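Local coordinates for protein inosine-uridine preferring nucleoside hydrolase (Gardnerella vaginalis 315-A, PDB 6BA1) that belongs to the inosine-uridine preferring nucleoside hydrolase family and binds a calcium ion within a mixed alpha/beta fold, at residues D16-A20 with L246-V252. Sequence-based numbering, arbitrary orientation.
Sequences DDTLA and LHDPLAV. With CA (calcium ion), chain S.
Asp17 and Asp248 meet at a calcium ion, each giving it one carboxylate oxygen. Asp17 OD1 lies 2.5 Å from the calcium, and Asp248 OD2, from segment 246-252, lies 2.5 Å from it. The two carboxylates are turned steeply against each other, their planes 77° apart. Their bound oxygens lie close because both bind the calcium, with Asp17 OD1 3.0 Å from Asp248 OD2. Asp12 and the backbone oxygen of Thr130 complete the protein ligands.

Asp16 stacks its carboxylate on that of Asp248, the planes 25° apart. Asp16 OD1 comes within 3.2 Å of Asp248 OD1. Both atoms are acceptors, and they are not hydrogen-bonded to each other. Asp16 CG sits between its backbone N and carbonyl carbon (chi1 39°), which turns the group across to Asp248.

The site is characteristic of the nucleoside hydrolase fold, in which an aspartate cluster binds calcium at the C-terminal edge of a mainly parallel sheet. Asp12 follows strand 6-11 and Thr130 follows strand 125-129. The short helical segments 16-20 and 247-252 run nearly parallel. Asp16 and Asp17 come from helix 15-25.

Behind the acids the contact is apolar. The Pro249 ring lies against helix 15-25, its CG 3.6 Å from Leu19 CB. Further along, Ala20 CB touches Val252 CG2 at 3.8 Å. Phe309 of helix 302-319 packs on Pro249. On the side of helix 218-237, Tyr230 OH makes a weak hydrogen bond with Asp16 OD2, and Tyr234 OH is hydrogen-bonded to His247 NE2.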
loop_
_atom_site.group_PDB
_atom_site.type_symbol
_atom_site.label_atom_id
_atom_site.label_comp_id
_atom_site.label_asym_id
_atom_site.label_seq_id
_atom_site.Cartn_x
_atom_site.Cartn_y
_atom_site.Cartn_z
ATOM N N ASP A 16 -3.876 20.339 -15.121
ATOM C CA ASP A 16 -3.585 20.327 -13.678
ATOM C C ASP A 16 -2.198 20.913 -13.385
ATOM O O ASP A 16 -1.989 21.519 -12.334
ATOM C CB ASP A 16 -3.783 18.931 -13.007
ATOM C CG ASP A 16 -3.320 17.759 -13.864
ATOM O OD1 ASP A 16 -2.174 17.762 -14.369
ATOM O OD2 ASP A 16 -4.118 16.811 -14.035
ATOM N N ASP A 17 -1.276 20.765 -14.332
ATOM C CA ASP A 17 0.057 21.349 -14.207
ATOM C C ASP A 17 0.041 22.884 -14.116
ATOM O O ASP A 17 0.824 23.447 -13.351
ATOM C CB ASP A 17 0.966 20.869 -15.341
ATOM C CG ASP A 17 1.273 19.371 -15.249
ATOM O OD1 ASP A 17 0.428 18.534 -15.638
ATOM O OD2 ASP A 17 2.369 19.017 -14.771
ATOM N N THR A 18 -0.851 23.561 -14.847
ATOM C CA THR A 18 -0.966 25.031 -14.715
ATOM C C THR A 18 -1.653 25.440 -13.424
ATOM O O THR A 18 -1.410 26.542 -12.915
ATOM C CB THR A 18 -1.732 25.735 -15.849
ATOM O OG1 THR A 18 -3.128 25.439 -15.754
ATOM C CG2 THR A 18 -1.182 25.364 -17.199
ATOM N N LEU A 19 -2.539 24.581 -12.924
ATOM C CA LEU A 19 -3.151 24.804 -11.623
ATOM C C LEU A 19 -2.091 24.715 -10.525
ATOM O O LEU A 19 -2.189 25.414 -9.516
ATOM C CB LEU A 19 -4.297 23.818 -11.381
ATOM C CG LEU A 19 -5.492 23.907 -12.336
ATOM C CD1 LEU A 19 -6.532 22.863 -11.971
ATOM C CD2 LEU A 19 -6.103 25.303 -12.327
ATOM N N ALA A 20 -1.071 23.879 -10.745
ATOM C CA ALA A 20 0.106 23.832 -9.869
ATOM C C ALA A 20 0.931 25.119 -9.942
ATOM O O ALA A 20 1.407 25.614 -8.920
ATOM C CB ALA A 20 0.980 22.630 -10.202
ATOM N N LEU A 246 -7.768 17.195 -8.487
ATOM C CA LEU A 246 -6.750 18.211 -8.268
ATOM C C LEU A 246 -5.438 17.523 -7.937
ATOM O O LEU A 246 -4.970 17.545 -6.796
ATOM C CB LEU A 246 -7.177 19.155 -7.142
ATOM C CG LEU A 246 -8.483 19.910 -7.377
ATOM C CD1 LEU A 246 -8.832 20.747 -6.152
ATOM C CD2 LEU A 246 -8.395 20.759 -8.648
ATOM N N HIS A 247 -4.831 16.942 -8.960
ATOM C CA HIS A 247 -3.691 16.045 -8.772
ATOM C C HIS A 247 -2.405 16.833 -8.491
ATOM O O HIS A 247 -1.873 16.796 -7.383
ATOM C CB HIS A 247 -3.503 15.131 -9.992
ATOM C CG HIS A 247 -4.698 14.297 -10.327
ATOM N ND1 HIS A 247 -4.745 12.941 -10.075
ATOM C CD2 HIS A 247 -5.884 14.628 -10.922
ATOM C CE1 HIS A 247 -5.912 12.459 -10.479
ATOM N NE2 HIS A 247 -6.624 13.463 -10.983
ATOM N N ASP A 248 -1.950 17.572 -9.497
ATOM C CA ASP A 248 -0.653 18.242 -9.462
ATOM C C ASP A 248 -0.591 19.425 -8.465
ATOM O O ASP A 248 0.439 19.620 -7.823
ATOM C CB ASP A 248 -0.236 18.689 -10.876
ATOM C CG ASP A 248 -0.190 17.512 -11.881
ATOM O OD1 ASP A 248 -0.955 16.517 -11.731
ATOM O OD2 ASP A 248 0.595 17.575 -12.851
ATOM N N PRO A 249 -1.690 20.197 -8.312
ATOM C CA PRO A 249 -1.692 21.282 -7.326
ATOM C C PRO A 249 -1.438 20.831 -5.901
ATOM O O PRO A 249 -0.769 21.531 -5.142
ATOM C CB PRO A 249 -3.113 21.845 -7.410
ATOM C CG PRO A 249 -3.561 21.508 -8.769
ATOM C CD PRO A 249 -2.956 20.165 -9.065
ATOM N N LEU A 250 -1.984 19.668 -5.549
ATOM C CA LEU A 250 -1.875 19.153 -4.195
ATOM C C LEU A 250 -0.431 18.886 -3.803
ATOM O O LEU A 250 -0.056 19.103 -2.653
ATOM C CB LEU A 250 -2.718 17.888 -4.042
ATOM C CG LEU A 250 -2.823 17.243 -2.656
ATOM C CD1 LEU A 250 -3.237 18.236 -1.579
ATOM C CD2 LEU A 250 -3.829 16.108 -2.747
ATOM N N ALA A 251 0.378 18.438 -4.762
ATOM C CA ALA A 251 1.815 18.282 -4.538
ATOM C C ALA A 251 2.467 19.587 -4.098
ATOM O O ALA A 251 3.275 19.608 -3.166
ATOM C CB ALA A 251 2.489 17.747 -5.787
ATOM N N VAL A 252 2.089 20.676 -4.762
ATOM C CA VAL A 252 2.597 22.008 -4.425
ATOM C C VAL A 252 2.075 22.438 -3.054
ATOM O O VAL A 252 2.835 22.962 -2.238
ATOM C CB VAL A 252 2.227 23.055 -5.501
ATOM C CG1 VAL A 252 2.728 24.435 -5.103
ATOM C CG2 VAL A 252 2.802 22.655 -6.855
HETATM CA CA CA S . 0.863 16.148 -14.911
#